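Local structure of putative transcriptional regulator MarR (2RDP) at residues Trp50-Gly55 / Arg108-Val113. The protein probably binds DNA through a winged-helix motif as a dimeric transcriptional regulator of the MarR family. Numbering follows the deposited sequence.
Sequences WLLEEG and RIIEEV
Leu-52 and Ile-110 meet through a single methyl group: CD1 of Ile-110 comes within 3.5 Å of Leu-52 CB, tighter than ordinary van der Waals contact. The same methyl also lies 3.5 Å from CD2 of Leu-52 and 3.8 Å from its CG, so it rests alongside the leucine from CB out to the branch instead of meeting it end to end. Consistent with this, the two side chains slide past each other in opposite directions, each reaching toward the other's helix. The torsions account for the overlap. In Ile-110, CG1 sits between the backbone N and the carbonyl carbon (chi1 52°), and the extended second torsion (chi2 162°) then carries CD1 outward to the leucine; in Leu-52, a chi1 of -176° turns CG away from the backbone N and beside the carbonyl carbon, which brings CG and CD2 along the flank of that methyl. The overlap is local: CA of Leu-52 and CA of Ile-110, the nearest such pair across the two segments, are 8.3 Å apart. Glu-111 adds only a marginal approach of a carboxylate oxygen to a methyl, its OE2 lying 4.4 Å from Leu-52 CD1, with no bond between them. The 127 Å² buried in total, counting both sides, marks a small junction, closed in at Ile-110 and more open toward Glu-111. Leu-102 packs on both Leu-52 and Ile-110, while Leu-48, one turn earlier on helix 42-54, also touches Ile-110. The contact thus joins the end of helix 42-54 to helix 104-124, which follows the two-stranded antiparallel wing, with strand 98-102 packed against both helices.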
ATOM      1  N   TRP A  50      11.918   9.537   1.879  1.00 58.20           N
ATOM      2  CA  TRP A  50      13.179   8.802   2.094  1.00 57.21           C
ATOM      3  C   TRP A  50      14.342   9.757   2.352  1.00 57.35           C
ATOM      4  O   TRP A  50      15.169   9.512   3.215  1.00 57.91           O
ATOM      5  CB  TRP A  50      13.524   7.866   0.911  1.00 56.45           C
ATOM      6  CG  TRP A  50      12.833   6.554   0.955  1.00 54.57           C
ATOM      7  CD1 TRP A  50      11.962   6.043   0.026  1.00 54.65           C
ATOM      8  CD2 TRP A  50      12.917   5.580   1.997  1.00 55.05           C
ATOM      9  NE1 TRP A  50      11.503   4.818   0.420  1.00 51.60           N
ATOM     10  CE2 TRP A  50      12.069   4.504   1.630  1.00 55.01           C
ATOM     11  CE3 TRP A  50      13.624   5.507   3.216  1.00 54.88           C
ATOM     12  CZ2 TRP A  50      11.902   3.362   2.444  1.00 55.92           C
ATOM     13  CZ3 TRP A  50      13.470   4.369   4.016  1.00 56.04           C
ATOM     14  CH2 TRP A  50      12.621   3.307   3.619  1.00 55.84           C
ATOM     15  N   LEU A  51      14.403  10.844   1.599  1.00 57.45           N
ATOM     16  CA  LEU A  51      15.428  11.856   1.789  1.00 58.12           C
ATOM     17  C   LEU A  51      15.281  12.590   3.124  1.00 59.26           C
ATOM     18  O   LEU A  51      16.276  12.903   3.781  1.00 59.08           O
ATOM     19  CB  LEU A  51      15.388  12.860   0.634  1.00 58.07           C
ATOM     20  CG  LEU A  51      15.837  12.341  -0.738  1.00 56.61           C
ATOM     21  CD1 LEU A  51      15.419  13.319  -1.808  1.00 54.49           C
ATOM     22  CD2 LEU A  51      17.329  12.099  -0.755  1.00 55.11           C
ATOM     23  N   LEU A  52      14.042  12.884   3.511  1.00 60.18           N
ATOM     24  CA  LEU A  52      13.772  13.487   4.813  1.00 61.33           C
ATOM     25  C   LEU A  52      14.247  12.551   5.935  1.00 62.34           C
ATOM     26  O   LEU A  52      14.951  12.980   6.850  1.00 62.80           O
ATOM     27  CB  LEU A  52      12.275  13.813   4.980  1.00 60.92           C
ATOM     28  CG  LEU A  52      11.781  14.545   6.246  1.00 60.33           C
ATOM     29  CD1 LEU A  52      12.218  15.983   6.245  1.00 59.86           C
ATOM     30  CD2 LEU A  52      10.256  14.445   6.392  1.00 59.46           C
ATOM     31  N   GLU A  53      13.908  11.274   5.812  0.50 62.60           N
ATOM     32  CA  GLU A  53      14.167  10.300   6.861  0.50 63.09           C
ATOM     33  C   GLU A  53      15.613   9.774   6.906  0.50 63.22           C
ATOM     34  O   GLU A  53      16.118   9.435   7.983  0.50 63.43           O
ATOM     35  CB  GLU A  53      13.130   9.173   6.780  0.50 62.94           C
ATOM     36  CG  GLU A  53      11.730   9.636   7.241  0.50 63.08           C
ATOM     37  CD  GLU A  53      10.624   8.696   6.819  0.50 63.50           C
ATOM     38  OE1 GLU A  53      10.936   7.659   6.192  0.50 64.95           O
ATOM     39  OE2 GLU A  53       9.441   8.995   7.105  0.50 63.79           O
ATOM     40  N   GLU A  54      16.281   9.746   5.754  1.00 63.22           N
ATOM     41  CA  GLU A  54      17.651   9.225   5.654  1.00 62.90           C
ATOM     42  C   GLU A  54      18.757  10.225   5.394  1.00 61.50           C
ATOM     43  O   GLU A  54      19.916   9.879   5.567  1.00 62.39           O
ATOM     44  CB  GLU A  54      17.698   8.141   4.565  1.00 63.53           C
ATOM     45  CG  GLU A  54      16.742   6.994   4.810  1.00 66.23           C
ATOM     46  CD  GLU A  54      17.196   6.105   5.944  1.00 70.67           C
ATOM     47  OE1 GLU A  54      18.351   5.625   5.899  1.00 73.42           O
ATOM     48  OE2 GLU A  54      16.397   5.889   6.883  1.00 74.70           O
ATOM     49  N   GLY A  55      18.422  11.445   4.973  1.00 60.17           N
ATOM     50  CA  GLY A  55      19.422  12.433   4.516  1.00 58.35           C
ATOM     51  C   GLY A  55      19.778  12.257   3.042  1.00 57.19           C
ATOM     52  O   GLY A  55      19.064  11.555   2.325  1.00 58.10           O
ATOM     53  N   ARG A 108       9.468  21.398   2.738  0.70 59.08           N
ATOM     54  CA  ARG A 108       8.291  22.122   3.186  0.70 59.53           C
ATOM     55  C   ARG A 108       7.028  21.343   2.817  0.70 59.15           C
ATOM     56  O   ARG A 108       6.195  21.089   3.683  0.70 59.54           O
ATOM     57  CB  ARG A 108       8.278  23.543   2.594  0.70 59.68           C
ATOM     58  CG  ARG A 108       8.251  24.638   3.629  0.70 61.92           C
ATOM     59  CD  ARG A 108       7.723  25.917   3.027  0.70 65.50           C
ATOM     60  NE  ARG A 108       8.746  26.958   2.921  0.70 67.88           N
ATOM     61  CZ  ARG A 108       8.873  27.966   3.789  0.70 69.17           C
ATOM     62  NH1 ARG A 108       8.052  28.063   4.836  0.70 69.33           N
ATOM     63  NH2 ARG A 108       9.822  28.878   3.620  0.70 69.11           N
ATOM     64  N   ILE A 109       6.921  20.934   1.549  1.00 58.75           N
ATOM     65  CA  ILE A 109       5.788  20.142   1.044  1.00 58.29           C
ATOM     66  C   ILE A 109       5.574  18.795   1.763  1.00 58.50           C
ATOM     67  O   ILE A 109       4.460  18.492   2.191  1.00 58.57           O
ATOM     68  CB  ILE A 109       5.918  19.893  -0.489  1.00 58.15           C
ATOM     69  CG1 ILE A 109       5.650  21.170  -1.268  1.00 56.83           C
ATOM     70  CG2 ILE A 109       4.930  18.832  -0.976  1.00 56.99           C
ATOM     71  CD1 ILE A 109       6.120  21.082  -2.674  1.00 56.10           C
ATOM     72  N   ILE A 110       6.617  17.982   1.888  1.00 58.66           N
ATOM     73  CA  ILE A 110       6.436  16.698   2.523  1.00 59.25           C
ATOM     74  C   ILE A 110       6.137  16.714   3.981  1.00 59.59           C
ATOM     75  O   ILE A 110       5.421  15.860   4.450  1.00 60.12           O
ATOM     76  CB  ILE A 110       7.583  15.732   2.355  1.00 59.88           C
ATOM     77  CG1 ILE A 110       8.901  16.370   2.755  1.00 58.94           C
ATOM     78  CG2 ILE A 110       7.514  15.110   0.993  1.00 62.16           C
ATOM     79  CD1 ILE A 110       9.920  15.377   2.991  1.00 62.55           C
ATOM     80  N   GLU A 111       6.718  17.652   4.703  1.00 60.65           N
ATOM     81  CA  GLU A 111       6.356  17.876   6.090  1.00 61.60           C
ATOM     82  C   GLU A 111       4.876  18.218   6.236  1.00 60.94           C
ATOM     83  O   GLU A 111       4.229  17.849   7.219  1.00 60.54           O
ATOM     84  CB  GLU A 111       7.188  19.025   6.644  1.00 62.33           C
ATOM     85  CG  GLU A 111       8.664  18.673   6.772  1.00 66.00           C
ATOM     86  CD  GLU A 111       9.416  19.610   7.718  1.00 71.89           C
ATOM     87  OE1 GLU A 111       9.293  20.877   7.613  1.00 69.65           O
ATOM     88  OE2 GLU A 111      10.136  19.036   8.576  1.00 75.54           O
ATOM     89  N   GLU A 112       4.363  18.949   5.255  1.00 60.07           N
ATOM     90  CA  GLU A 112       2.976  19.310   5.226  1.00 59.34           C
ATOM     91  C   GLU A 112       2.091  18.117   4.889  1.00 58.08           C
ATOM     92  O   GLU A 112       1.025  17.964   5.465  1.00 58.01           O
ATOM     93  CB  GLU A 112       2.792  20.414   4.207  1.00 60.23           C
ATOM     94  CG  GLU A 112       1.489  21.134   4.333  1.00 64.89           C
ATOM     95  CD  GLU A 112       1.443  22.421   3.550  1.00 70.97           C
ATOM     96  OE1 GLU A 112       2.447  22.794   2.865  1.00 71.91           O
ATOM     97  OE2 GLU A 112       0.368  23.060   3.635  1.00 74.34           O
ATOM     98  N   VAL A 113       2.529  17.261   3.967  1.00 56.59           N
ATOM     99  CA  VAL A 113       1.744  16.074   3.607  1.00 55.15           C
ATOM    100  C   VAL A 113       1.700  15.104   4.793  1.00 55.05           C
ATOM    101  O   VAL A 113       0.656  14.595   5.146  1.00 54.97           O
ATOM    102  CB  VAL A 113       2.276  15.365   2.324  1.00 54.95           C
ATOM    103  CG1 VAL A 113       1.574  14.007   2.100  1.00 53.29           C
ATOM    104  CG2 VAL A 113       2.138  16.265   1.109  1.00 52.94           C
TER